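Long-range contacts in iron aquisition yersiniabactin synthesis enzyme, YbtT (Escherichia coli, PDB 6BA9), which acts as a low-specificity type II thioesterase that maintains production of the metallophore yersiniabactin in pathogenic enterobacteria: residues D136-L141 and L160-L165; I142-C147 and G224-P229; Q128-D133 and D168-E173; V18-A23 and V46-R51. The protein carries 1 engineered substitution. All coordinates share one frame; numbering follows the deposited sequence.

Interaction 1: D136-L141 and L160-L165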
loop_
_atom_site.group_PDB
_atom_site.type_symbol
_atom_site.label_atom_id
_atom_site.label_comp_id
_atom_site.label_asym_id
_atom_site.label_seq_id
_atom_site.Cartn_x
_atom_site.Cartn_y
_atom_site.Cartn_z
ATOM N N ASP A 136 -15.996 7.417 18.049
ATOM C CA ASP A 136 -15.201 6.216 18.288
ATOM C C ASP A 136 -14.273 5.941 17.113
ATOM O O ASP A 136 -13.128 5.504 17.308
ATOM C CB ASP A 136 -16.098 5.006 18.554
ATOM C CG ASP A 136 -16.783 5.070 19.895
ATOM O OD1 ASP A 136 -16.423 5.952 20.691
ATOM O OD2 ASP A 136 -17.674 4.234 20.140
ATOM N N PHE A 137 -14.762 6.175 15.887
ATOM C CA PHE A 137 -13.928 6.053 14.687
ATOM C C PHE A 137 -12.698 6.952 14.792
ATOM O O PHE A 137 -11.558 6.499 14.590
ATOM C CB PHE A 137 -14.780 6.424 13.464
ATOM C CG PHE A 137 -14.104 6.171 12.121
ATOM C CD1 PHE A 137 -14.387 5.041 11.378
ATOM C CD2 PHE A 137 -13.224 7.101 11.594
ATOM C CE1 PHE A 137 -13.768 4.820 10.137
ATOM C CE2 PHE A 137 -12.618 6.889 10.367
ATOM C CZ PHE A 137 -12.899 5.751 9.638
ATOM N N ILE A 138 -12.903 8.216 15.162
ATOM C CA ILE A 138 -11.800 9.162 15.298
ATOM C C ILE A 138 -10.841 8.738 16.401
ATOM O O ILE A 138 -9.623 8.829 16.238
ATOM C CB ILE A 138 -12.345 10.581 15.519
ATOM C CG1 ILE A 138 -12.966 11.058 14.198
ATOM C CG2 ILE A 138 -11.252 11.500 15.983
ATOM C CD1 ILE A 138 -13.722 12.367 14.294
ATOM N N ALA A 139 -11.362 8.247 17.526
ATOM C CA ALA A 139 -10.471 7.800 18.595
ATOM C C ALA A 139 -9.569 6.676 18.112
ATOM O O ALA A 139 -8.374 6.667 18.411
ATOM C CB ALA A 139 -11.269 7.352 19.812
ATOM N N GLU A 140 -10.114 5.745 17.322
ATOM C CA GLU A 140 -9.280 4.682 16.761
ATOM C C GLU A 140 -8.226 5.243 15.820
ATOM O O GLU A 140 -7.067 4.815 15.860
ATOM C CB GLU A 140 -10.136 3.639 16.031
ATOM C CG GLU A 140 -11.092 2.846 16.934
ATOM C CD GLU A 140 -10.373 2.044 17.995
ATOM O OE1 GLU A 140 -9.418 1.319 17.660
ATOM O OE2 GLU A 140 -10.739 2.154 19.188
ATOM N N LEU A 141 -8.605 6.190 14.958
ATOM C CA LEU A 141 -7.645 6.806 14.045
ATOM C C LEU A 141 -6.514 7.481 14.800
ATOM O O LEU A 141 -5.348 7.372 14.413
ATOM C CB LEU A 141 -8.319 7.850 13.172
ATOM C CG LEU A 141 -9.265 7.463 12.067
ATOM C CD1 LEU A 141 -9.780 8.744 11.481
ATOM C CD2 LEU A 141 -8.511 6.664 11.034
ATOM N N LEU A 160 -15.544 16.781 6.005
ATOM C CA LEU A 160 -14.653 16.547 4.866
ATOM C C LEU A 160 -13.908 15.223 4.984
ATOM O O LEU A 160 -13.908 14.408 4.049
ATOM C CB LEU A 160 -13.641 17.694 4.756
ATOM C CG LEU A 160 -12.721 17.767 3.527
ATOM C CD1 LEU A 160 -11.548 16.831 3.587
ATOM C CD2 LEU A 160 -13.497 17.506 2.247
ATOM N N PHE A 161 -13.232 14.999 6.115
ATOM C CA PHE A 161 -12.331 13.859 6.219
ATOM C C PHE A 161 -13.066 12.554 6.456
ATOM O O PHE A 161 -12.637 11.516 5.945
ATOM C CB PHE A 161 -11.271 14.114 7.296
ATOM C CG PHE A 161 -10.147 14.970 6.803
ATOM C CD1 PHE A 161 -9.101 14.416 6.077
ATOM C CD2 PHE A 161 -10.163 16.341 7.008
ATOM C CE1 PHE A 161 -8.077 15.208 5.594
ATOM C CE2 PHE A 161 -9.141 17.139 6.531
ATOM C CZ PHE A 161 -8.097 16.573 5.821
ATOM N N LEU A 162 -14.157 12.559 7.225
ATOM C CA LEU A 162 -14.789 11.285 7.555
ATOM C C LEU A 162 -15.334 10.554 6.345
ATOM O O LEU A 162 -15.183 9.323 6.292
ATOM C CB LEU A 162 -15.861 11.448 8.633
ATOM C CG LEU A 162 -15.267 11.661 10.016
ATOM C CD1 LEU A 162 -16.394 11.900 11.000
ATOM C CD2 LEU A 162 -14.383 10.484 10.475
ATOM N N PRO A 163 -15.963 11.202 5.363
ATOM C CA PRO A 163 -16.394 10.434 4.187
ATOM C C PRO A 163 -15.231 9.753 3.477
ATOM O O PRO A 163 -15.363 8.622 2.998
ATOM C CB PRO A 163 -17.086 11.493 3.318
ATOM C CG PRO A 163 -17.566 12.492 4.281
ATOM C CD PRO A 163 -16.498 12.573 5.346
ATOM N N LEU A 164 -14.078 10.423 3.413
ATOM C CA LEU A 164 -12.900 9.860 2.760
ATOM C C LEU A 164 -12.334 8.703 3.563
ATOM O O LEU A 164 -12.077 7.605 3.034
ATOM C CB LEU A 164 -11.854 10.969 2.673
ATOM C CG LEU A 164 -11.071 11.279 1.415
ATOM C CD1 LEU A 164 -11.910 11.167 0.152
ATOM C CD2 LEU A 164 -10.522 12.706 1.546
ATOM N N LEU A 165 -12.106 8.933 4.858
ATOM C CA LEU A 165 -11.534 7.903 5.707
ATOM C C LEU A 165 -12.470 6.710 5.854
ATOM O O LEU A 165 -12.009 5.564 5.887
ATOM C CB LEU A 165 -11.248 8.499 7.081
ATOM C CG LEU A 165 -10.135 9.537 7.129
ATOM C CD1 LEU A 165 -10.242 10.423 8.372
ATOM C CD2 LEU A 165 -8.826 8.829 7.076
#

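Interaction 2: I142-C147 and G224-P229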
loop_
_atom_site.group_PDB
_atom_site.type_symbol
_atom_site.label_atom_id
_atom_site.label_comp_id
_atom_site.label_asym_id
_atom_site.label_seq_id
_atom_site.Cartn_x
_atom_site.Cartn_y
_atom_site.Cartn_z
ATOM N N ILE A 142 -6.847 8.227 15.855
ATOM C CA ILE A 142 -5.810 8.900 16.620
ATOM C C ILE A 142 -4.887 7.871 17.247
ATOM O O ILE A 142 -3.656 8.019 17.221
ATOM C CB ILE A 142 -6.452 9.839 17.666
ATOM C CG1 ILE A 142 -7.134 11.011 16.972
ATOM C CG2 ILE A 142 -5.398 10.331 18.651
ATOM C CD1 ILE A 142 -8.084 11.767 17.897
ATOM N N ASP A 143 -5.459 6.792 17.790
ATOM C CA ASP A 143 -4.648 5.724 18.373
ATOM C C ASP A 143 -3.697 5.121 17.346
ATOM O O ASP A 143 -2.533 4.860 17.655
ATOM C CB ASP A 143 -5.526 4.638 19.003
ATOM C CG ASP A 143 -4.728 3.641 19.804
ATOM O OD1 ASP A 143 -3.681 4.029 20.374
ATOM O OD2 ASP A 143 -5.145 2.489 19.894
ATOM N N ILE A 144 -4.163 4.900 16.111
ATOM C CA ILE A 144 -3.272 4.364 15.078
ATOM C C ILE A 144 -2.041 5.245 14.936
ATOM O O ILE A 144 -0.914 4.750 14.797
ATOM C CB ILE A 144 -4.031 4.201 13.746
ATOM C CG1 ILE A 144 -5.070 3.078 13.851
ATOM C CG2 ILE A 144 -3.062 3.867 12.623
ATOM C CD1 ILE A 144 -6.086 3.082 12.703
ATOM N N GLY A 145 -2.237 6.556 14.933
ATOM C CA GLY A 145 -1.121 7.491 15.007
ATOM C C GLY A 145 -0.999 8.486 13.878
ATOM O O GLY A 145 -0.069 9.304 13.909
ATOM N N GLY A 146 -1.877 8.493 12.893
ATOM C CA GLY A 146 -1.745 9.442 11.805
ATOM C C GLY A 146 -2.851 10.477 11.743
ATOM O O GLY A 146 -3.185 10.945 10.653
ATOM N N CYS A 147 -3.426 10.853 12.887
ATOM C CA CYS A 147 -4.564 11.764 12.899
ATOM C C CYS A 147 -4.502 12.636 14.140
ATOM O O CYS A 147 -4.265 12.132 15.234
ATOM C CB CYS A 147 -5.864 10.967 12.950
ATOM S SG CYS A 147 -7.341 11.941 12.876
ATOM N N GLY A 224 10.543 -0.186 14.003
ATOM C CA GLY A 224 9.675 0.972 13.928
ATOM C C GLY A 224 8.249 0.615 14.294
ATOM O O GLY A 224 7.929 -0.529 14.624
ATOM N N ASP A 225 7.392 1.639 14.249
ATOM C CA ASP A 225 5.967 1.472 14.490
ATOM C C ASP A 225 5.242 1.380 13.141
ATOM O O ASP A 225 5.869 1.200 12.097
ATOM C CB ASP A 225 5.440 2.582 15.412
ATOM C CG ASP A 225 5.490 3.964 14.794
ATOM O OD1 ASP A 225 5.644 4.131 13.569
ATOM O OD2 ASP A 225 5.355 4.937 15.570
ATOM N N HIS A 226 3.911 1.525 13.155
ATOM C CA HIS A 226 3.128 1.307 11.932
ATOM C C HIS A 226 3.552 2.224 10.791
ATOM O O HIS A 226 3.334 1.894 9.621
ATOM C CB HIS A 226 1.624 1.498 12.190
ATOM C CG HIS A 226 0.749 1.115 11.026
ATOM N ND1 HIS A 226 0.749 -0.149 10.489
ATOM C CD2 HIS A 226 -0.130 1.838 10.293
ATOM C CE1 HIS A 226 -0.100 -0.195 9.473
ATOM N NE2 HIS A 226 -0.648 0.999 9.338
ATOM N N PHE A 227 4.145 3.376 11.081
ATOM C CA PHE A 227 4.537 4.300 10.031
ATOM C C PHE A 227 6.004 4.158 9.621
ATOM O O PHE A 227 6.571 5.075 9.017
ATOM C CB PHE A 227 4.131 5.724 10.409
ATOM C CG PHE A 227 2.633 5.877 10.490
ATOM C CD1 PHE A 227 1.878 5.991 9.337
ATOM C CD2 PHE A 227 1.977 5.780 11.705
ATOM C CE1 PHE A 227 0.497 6.076 9.395
ATOM C CE2 PHE A 227 0.601 5.867 11.769
ATOM C CZ PHE A 227 -0.138 6.016 10.621
ATOM N N TYR A 228 6.594 2.993 9.861
ATOM C CA TYR A 228 7.981 2.744 9.477
ATOM C C TYR A 228 8.296 3.044 8.006
ATOM O O TYR A 228 9.430 3.431 7.718
ATOM C CB TYR A 228 8.458 1.339 9.893
ATOM C CG TYR A 228 7.777 0.168 9.195
ATOM C CD1 TYR A 228 8.141 -0.206 7.911
ATOM C CD2 TYR A 228 6.801 -0.571 9.840
ATOM C CE1 TYR A 228 7.516 -1.277 7.269
ATOM C CE2 TYR A 228 6.174 -1.647 9.212
ATOM C CZ TYR A 228 6.538 -1.984 7.933
ATOM O OH TYR A 228 5.893 -3.045 7.349
ATOM N N PRO A 229 7.387 2.892 7.028
ATOM C CA PRO A 229 7.812 3.210 5.650
ATOM C C PRO A 229 8.251 4.651 5.478
ATOM O O PRO A 229 9.103 4.947 4.624
ATOM C CB PRO A 229 6.582 2.874 4.798
ATOM C CG PRO A 229 5.880 1.810 5.600
ATOM C CD PRO A 229 6.047 2.271 7.046
HETATM O O HOH W 1 2.057 5.578 15.838
#

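Interaction 3: Q128-D133 and D168-E173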
loop_
_atom_site.group_PDB
_atom_site.type_symbol
_atom_site.label_atom_id
_atom_site.label_comp_id
_atom_site.label_asym_id
_atom_site.label_seq_id
_atom_site.Cartn_x
_atom_site.Cartn_y
_atom_site.Cartn_z
ATOM N N GLN A 128 -10.625 -2.773 14.083
ATOM C CA GLN A 128 -11.683 -2.558 13.107
ATOM C C GLN A 128 -12.403 -1.261 13.442
ATOM O O GLN A 128 -12.743 -1.022 14.607
ATOM C CB GLN A 128 -12.669 -3.721 13.167
ATOM C CG GLN A 128 -12.089 -5.041 12.770
ATOM C CD GLN A 128 -11.958 -5.171 11.290
ATOM O OE1 GLN A 128 -12.894 -4.858 10.540
ATOM N NE2 GLN A 128 -10.800 -5.638 10.840
ATOM N N LEU A 129 -12.629 -0.424 12.424
ATOM C CA LEU A 129 -13.208 0.908 12.579
ATOM C C LEU A 129 -14.592 1.097 11.971
ATOM O O LEU A 129 -15.326 1.973 12.423
ATOM C CB LEU A 129 -12.304 1.957 11.922
ATOM C CG LEU A 129 -11.084 2.427 12.723
ATOM C CD1 LEU A 129 -10.055 1.324 12.829
ATOM C CD2 LEU A 129 -10.464 3.655 12.108
ATOM N N SER A 130 -14.944 0.344 10.919
ATOM C CA SER A 130 -16.070 0.744 10.071
ATOM C C SER A 130 -17.406 0.698 10.791
ATOM O O SER A 130 -18.349 1.375 10.368
ATOM C CB SER A 130 -16.182 -0.173 8.854
ATOM O OG SER A 130 -15.150 0.055 7.950
ATOM N N HIS A 131 -17.534 -0.121 11.822
ATOM C CA HIS A 131 -18.788 -0.261 12.539
ATOM C C HIS A 131 -18.971 0.784 13.625
ATOM O O HIS A 131 -19.969 0.737 14.353
ATOM C CB HIS A 131 -18.854 -1.649 13.180
ATOM C CG HIS A 131 -17.771 -1.889 14.184
ATOM N ND1 HIS A 131 -16.447 -2.017 13.822
ATOM C CD2 HIS A 131 -17.809 -2.013 15.532
ATOM C CE1 HIS A 131 -15.717 -2.214 14.905
ATOM N NE2 HIS A 131 -16.517 -2.213 15.957
ATOM N N ARG A 132 -18.035 1.714 13.778
ATOM C CA ARG A 132 -18.036 2.649 14.885
ATOM C C ARG A 132 -18.648 3.992 14.495
ATOM O O ARG A 132 -18.582 4.424 13.335
ATOM C CB ARG A 132 -16.611 2.889 15.397
ATOM C CG ARG A 132 -15.891 1.625 15.746
ATOM C CD ARG A 132 -14.523 1.928 16.349
ATOM N NE ARG A 132 -13.765 0.697 16.530
ATOM C CZ ARG A 132 -13.678 0.014 17.666
ATOM N NH1 ARG A 132 -14.293 0.436 18.768
ATOM N NH2 ARG A 132 -12.972 -1.110 17.689
ATOM N N ASP A 133 -19.247 4.656 15.480
ATOM C CA ASP A 133 -19.739 6.010 15.272
ATOM C C ASP A 133 -18.566 6.994 15.139
ATOM O O ASP A 133 -17.392 6.641 15.324
ATOM C CB ASP A 133 -20.773 6.390 16.348
ATOM C CG ASP A 133 -20.167 6.687 17.723
ATOM O OD1 ASP A 133 -18.933 6.703 17.892
ATOM O OD2 ASP A 133 -20.962 6.957 18.660
ATOM N N ASP A 168 -12.234 4.585 2.709
ATOM C CA ASP A 168 -10.997 3.813 2.682
ATOM C C ASP A 168 -11.072 2.648 3.675
ATOM O O ASP A 168 -10.719 1.507 3.350
ATOM C CB ASP A 168 -9.785 4.677 3.060
ATOM C CG ASP A 168 -9.400 5.726 2.020
ATOM O OD1 ASP A 168 -10.018 5.852 0.948
ATOM O OD2 ASP A 168 -8.437 6.472 2.336
ATOM N N PHE A 169 -11.493 2.933 4.917
ATOM C CA PHE A 169 -11.536 1.888 5.934
ATOM C C PHE A 169 -12.603 0.837 5.628
ATOM O O PHE A 169 -12.396 -0.355 5.903
ATOM C CB PHE A 169 -11.657 2.500 7.329
ATOM C CG PHE A 169 -10.332 2.893 7.917
ATOM C CD1 PHE A 169 -9.603 1.971 8.632
ATOM C CD2 PHE A 169 -9.823 4.163 7.755
ATOM C CE1 PHE A 169 -8.374 2.322 9.164
ATOM C CE2 PHE A 169 -8.582 4.493 8.299
ATOM C CZ PHE A 169 -7.896 3.578 8.992
ATOM N N TYR A 170 -13.725 1.246 5.042
ATOM C CA TYR A 170 -14.706 0.255 4.606
ATOM C C TYR A 170 -14.113 -0.656 3.533
ATOM O O TYR A 170 -14.254 -1.885 3.599
ATOM C CB TYR A 170 -16.008 0.904 4.124
ATOM C CG TYR A 170 -16.988 -0.164 3.658
ATOM C CD1 TYR A 170 -16.991 -0.619 2.338
ATOM C CD2 TYR A 170 -17.846 -0.768 4.552
ATOM C CE1 TYR A 170 -17.827 -1.623 1.940
ATOM C CE2 TYR A 170 -18.707 -1.770 4.149
ATOM C CZ TYR A 170 -18.684 -2.197 2.859
ATOM O OH TYR A 170 -19.530 -3.208 2.443
ATOM N N ALA A 171 -13.401 -0.081 2.566
ATOM C CA ALA A 171 -12.775 -0.904 1.532
ATOM C C ALA A 171 -11.827 -1.913 2.148
ATOM O O ALA A 171 -11.832 -3.094 1.793
ATOM C CB ALA A 171 -12.019 -0.015 0.551
ATOM N N THR A 172 -10.949 -1.447 3.037
ATOM C CA THR A 172 -9.901 -2.321 3.520
ATOM C C THR A 172 -10.436 -3.374 4.484
ATOM O O THR A 172 -9.889 -4.477 4.536
ATOM C CB THR A 172 -8.754 -1.485 4.126
ATOM O OG1 THR A 172 -7.599 -2.309 4.300
ATOM C CG2 THR A 172 -9.097 -0.922 5.478
ATOM N N GLU A 173 -11.493 -3.056 5.253
ATOM C CA GLU A 173 -12.038 -4.027 6.206
ATOM C C GLU A 173 -12.973 -5.038 5.544
ATOM O O GLU A 173 -13.057 -6.197 5.992
ATOM C CB GLU A 173 -12.725 -3.274 7.356
ATOM C CG GLU A 173 -11.718 -2.521 8.199
ATOM C CD GLU A 173 -12.320 -1.700 9.304
ATOM O OE1 GLU A 173 -13.567 -1.651 9.445
ATOM O OE2 GLU A 173 -11.527 -1.060 10.016
HETATM O O HOH W 2 -12.772 -6.985 8.694
HETATM O O HOH W 3 -15.688 -3.374 10.980
#

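Interaction 4: V18-A23 and V46-R51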
loop_
_atom_site.group_PDB
_atom_site.type_symbol
_atom_site.label_atom_id
_atom_site.label_comp_id
_atom_site.label_asym_id
_atom_site.label_seq_id
_atom_site.Cartn_x
_atom_site.Cartn_y
_atom_site.Cartn_z
ATOM N N VAL A 18 6.168 1.526 -7.777
ATOM C CA VAL A 18 4.858 2.151 -7.611
ATOM C C VAL A 18 4.329 1.790 -6.229
ATOM O O VAL A 18 4.165 0.602 -5.910
ATOM C CB VAL A 18 3.899 1.684 -8.713
ATOM C CG1 VAL A 18 2.479 2.231 -8.493
ATOM C CG2 VAL A 18 4.406 2.118 -10.076
ATOM N N MET A 19 4.082 2.808 -5.407
ATOM C CA MET A 19 3.693 2.623 -4.020
ATOM C C MET A 19 2.221 2.929 -3.812
ATOM O O MET A 19 1.770 4.044 -4.106
ATOM C CB MET A 19 4.513 3.543 -3.113
ATOM C CG MET A 19 4.125 3.479 -1.651
ATOM S SD MET A 19 4.595 1.923 -0.899
ATOM C CE MET A 19 3.993 2.191 0.752
ATOM N N CYS A 20 1.498 1.996 -3.197
ATOM C CA CYS A 20 0.103 2.151 -2.802
ATOM C C CYS A 20 0.028 2.559 -1.333
ATOM O O CYS A 20 0.613 1.877 -0.466
ATOM C CB CYS A 20 -0.633 0.827 -3.002
ATOM S SG CYS A 20 -0.744 0.346 -4.742
ATOM N N PRO A 21 -0.672 3.638 -1.001
ATOM C CA PRO A 21 -0.663 4.147 0.372
ATOM C C PRO A 21 -1.640 3.411 1.290
ATOM O O PRO A 21 -2.487 2.616 0.871
ATOM C CB PRO A 21 -1.076 5.605 0.177
ATOM C CG PRO A 21 -2.008 5.560 -0.968
ATOM C CD PRO A 21 -1.379 4.551 -1.913
ATOM N N PHE A 22 -1.504 3.699 2.583
ATOM C CA PHE A 22 -2.406 3.205 3.608
ATOM C C PHE A 22 -3.745 3.961 3.564
ATOM O O PHE A 22 -3.914 4.971 2.863
ATOM C CB PHE A 22 -1.739 3.329 4.984
ATOM C CG PHE A 22 -1.088 4.669 5.222
ATOM C CD1 PHE A 22 0.274 4.833 5.042
ATOM C CD2 PHE A 22 -1.853 5.767 5.595
ATOM C CE1 PHE A 22 0.878 6.081 5.249
ATOM C CE2 PHE A 22 -1.252 7.012 5.802
ATOM C CZ PHE A 22 0.102 7.158 5.626
ATOM N N ALA A 23 -4.714 3.441 4.309
ATOM C CA ALA A 23 -6.032 4.069 4.386
ATOM C C ALA A 23 -5.898 5.462 4.982
ATOM O O ALA A 23 -5.191 5.667 5.974
ATOM C CB ALA A 23 -6.964 3.230 5.257
ATOM N N VAL A 46 0.544 6.175 -5.685
ATOM C CA VAL A 46 -0.831 6.012 -6.156
ATOM C C VAL A 46 -1.752 6.881 -5.301
ATOM O O VAL A 46 -1.674 6.853 -4.070
ATOM C CB VAL A 46 -1.255 4.537 -6.083
ATOM C CG1 VAL A 46 -2.673 4.358 -6.603
ATOM C CG2 VAL A 46 -0.305 3.666 -6.878
ATOM N N THR A 47 -2.628 7.644 -5.953
ATOM C CA THR A 47 -3.639 8.459 -5.281
ATOM C C THR A 47 -4.971 7.725 -5.283
ATOM O O THR A 47 -5.454 7.333 -6.350
ATOM C CB THR A 47 -3.843 9.766 -6.047
ATOM O OG1 THR A 47 -2.591 10.415 -6.273
ATOM C CG2 THR A 47 -4.772 10.692 -5.303
ATOM N N TRP A 48 -5.574 7.564 -4.115
ATOM C CA TRP A 48 -6.931 7.042 -4.056
ATOM C C TRP A 48 -7.923 8.119 -4.510
ATOM O O TRP A 48 -7.820 9.281 -4.088
ATOM C CB TRP A 48 -7.286 6.611 -2.640
ATOM C CG TRP A 48 -6.441 5.530 -1.984
ATOM C CD1 TRP A 48 -6.209 5.421 -0.649
ATOM C CD2 TRP A 48 -5.762 4.412 -2.605
ATOM N NE1 TRP A 48 -5.440 4.312 -0.382
ATOM C CE2 TRP A 48 -5.141 3.685 -1.557
ATOM C CE3 TRP A 48 -5.606 3.960 -3.917
ATOM C CZ2 TRP A 48 -4.388 2.542 -1.778
ATOM C CZ3 TRP A 48 -4.847 2.811 -4.134
ATOM C CH2 TRP A 48 -4.250 2.120 -3.055
ATOM N N PRO A 49 -8.872 7.791 -5.381
ATOM C CA PRO A 49 -9.889 8.775 -5.763
ATOM C C PRO A 49 -10.508 9.459 -4.549
ATOM O O PRO A 49 -10.691 8.864 -3.473
ATOM C CB PRO A 49 -10.902 7.931 -6.545
ATOM C CG PRO A 49 -10.055 6.859 -7.177
ATOM C CD PRO A 49 -9.004 6.540 -6.147
ATOM N N GLY A 50 -10.770 10.756 -4.720
ATOM C CA GLY A 50 -11.432 11.570 -3.727
ATOM C C GLY A 50 -10.556 12.615 -3.075
ATOM O O GLY A 50 -11.060 13.374 -2.235
ATOM N N ARG A 51 -9.265 12.659 -3.385
ATOM C CA ARG A 51 -8.361 13.605 -2.753
ATOM C C ARG A 51 -7.276 13.987 -3.742
ATOM O O ARG A 51 -7.128 13.374 -4.808
ATOM C CB ARG A 51 -7.722 13.000 -1.501
ATOM C CG ARG A 51 -6.720 11.879 -1.809
ATOM C CD ARG A 51 -6.808 10.701 -0.815
ATOM N NE ARG A 51 -8.005 9.888 -1.056
ATOM C CZ ARG A 51 -8.442 8.925 -0.251
ATOM N NH1 ARG A 51 -7.802 8.650 0.889
ATOM N NH2 ARG A 51 -9.536 8.261 -0.572
#

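Interaction 1: D136-L141 and L160-L165
Leu141 and Leu165 make the tight end of this contact, the CD1 methyl of Leu141 lying 3.6 Å from CD1 of Leu165. Next to them the Phe137 ring leans into the interface, its CG anti to the backbone N (chi1 -172°). Its CD2 meets CD2 of Leu162 at 3.7 Å, and its CE2 lies 3.9 Å from CB of Leu165. The carbonyl O of Leu165 sits near the ring plane at the CZ edge, where weakly positive aryl hydrogens suit an oxygen. Leu162 CD2 has a second neighbour, CG1 of Ile138 at 4.0 Å, the two side chains crossing at about a right angle. The two helical segments belong to the excursion between strands 112-116 and 190-195, the usual place of the lid in an alpha/beta-hydrolase fold. Their axes stay 11.9 Å apart and are inclined at 76°, a separation spanned by leucine, isoleucine and phenylalanine side chains. On the far sides the character changes. Asp136 and Ala139 are solvent-exposed, and Glu140, turned from the interface, forms a salt bridge with Arg127. On the other helix, Leu160, Phe161 and Pro163 are exposed as well; Pro163 lacks an N-H for the preceding turn, and the helix kinks there.

Interaction 2: I142-C147 and G224-P229
Phe227 meets Ile144 at about a right angle, the end of its ring directed at the last helical residue before a glycine pair. Chi1 of Phe227 (-65°) sets CG beside the backbone N, anti to the carbonyl carbon. At the end of the ring, CZ of Phe227 lies 4.1 Å from CG2 of Ile144. The carbonyl O of Ile144 approaches the ring edge near its plane, 3.6 Å from CE2 of Phe227, so that an oxygen at the helix end faces polarised C-H groups. Obliquely to the same ring runs the peptide joining the glycines, with Gly146 N 3.8 Å from CZ of Phe227. Gly145 has positive phi (122°), a backbone state glycine adopts readily, and the small residues let the aromatic group close in on the main chain. On one face of the Phe227 ring, toward the rim, stands CD2 of His226, 4.2 Å above the plane. His226 lies in the loop after strand 216-222, the position of the triad histidine in an alpha/beta-hydrolase. Its ND1 is hydrogen-bonded to Asp198 and its ring touches the engineered Ala90, consistent with a catalytic triad whose nucleophile position is altered. The loop is shaped by Asp225: its OD1 accepts from Phe227 N at 3.0 Å in an Asx turn, from above the carboxylate plane, while its O receives Tyr228 N at 3.0 Å in a type I turn. On the polar side, water 1 donates to Ile144 O at 3.3 Å and, weakly, to OD2 of Asp225. Phe227 also meets Phe22 edge-to-face.

Interaction 3: Q128-D133 and D168-E173
Glu173 OE1 is gripped by two donors of one residue: Ser130 N lies 2.8 Å from Glu173 OE1 and meets that oxygen's syn lone pair, and Ser130 OG, also 2.8 Å from that oxygen, donates from above the carboxylate plane. Water 3 adds a third bond to OE1. The other oxygen, Glu173 OE2, takes Leu129 N at 2.7 Å in a nearly straight bond (164°). Extended beyond CG (chi2 177°), the glutamate is long enough to span from helix to loop, and its two oxygens fit two successive backbone N-H groups. Gln128 slides past it in the opposite direction; water 2 links Gln128 OE1 to Glu173 O, while the amide NE2 donates to Ser125 O. On the apolar side Leu129 lays CD2 over the centre of the Phe169 ring, a CH-pi contact of 3.9 Å to the centroid. Within the loop, Arg132 holds Gln128 O side-on through NE, at 2.8 Å, and NH2, fixing the backbone that presents these N-H groups. The turn from Leu129 to Arg132 is type I, and Asp133 caps the helix that follows. A helix carboxylate thus clasps the loop entering helix 134-144, within the lid region of an alpha/beta-hydrolase fold.

Interaction 4: V18-A23 and V46-R51
Pro21, Val46 and the Trp48 indole form the apolar centre. The indole and Pro21 reach toward each other tip to tip: Pro21 CG lies over one face of the five-membered ring, 3.9 Å from its centroid, a CH-pi contact between polarised proline hydrogens and an electron-rich surface. Pro21 CD lies 3.6 Å from CZ2 of Trp48. On the flank, CG2 of Val46 touches CG1 of Val18 at 3.5 Å and SG of Cys20 at 4.0 Å. The beta-branched valines suit the extended backbone, and the small Cys20 fits beside them on the sheet's surface. Cys20 CB also stands 3.8 Å from CH2 of Trp48. A single backbone bond joins the segments, Val46 N to Met19 O, 2.9 Å and nearly straight (165°). At the polar margin Trp48 NE1 is buried without a partner in the model, with Pro21 O and Phe22 O each 3.6 Å from NE1 of Trp48. Beyond it a type II turn runs from Trp48 to Arg51; Gly50 takes the positive phi that this turn needs. Arg51 folds back so that one face of its guanidinium receives CB of Trp48, and its NH2 donates to Pro49 O at 3.2 Å. Its NH1 forms a salt bridge with Asp168, joining this edge to helix 155-174. Strand 16-20 lies within the central sheet of the alpha/beta-hydrolase fold, parallel to strand 42-46 and, on its other flank, to strand 84-89, to which Val18 and Cys20 are hydrogen-bonded. Helix 63-77 packs from one side, with Leu70 against Cys20 and Val46 and Leu66 against Trp48.

In the fold
From the N terminus, interaction 4 closes first, joining the ends of two neighbouring parallel strands of the central sheet before any of the others opens. Interaction 3 then opens at 128-133 and closes at 168-173, and interaction 1 is nested inside that loop, so both fold the helical excursion 134-174 onto itself. Interaction 2 opens at 142-147, inside these loops, but closes only at 224-229, after the last strand; it therefore crosses both and ties the excursion to the histidine loop. Ala23 packs on Phe169 between interactions 4 and 3, Leu164 on Gly50 between 1 and 4, Ile144 on Phe169 between 2 and 3, and Leu141 on Phe169 between 1 and 3.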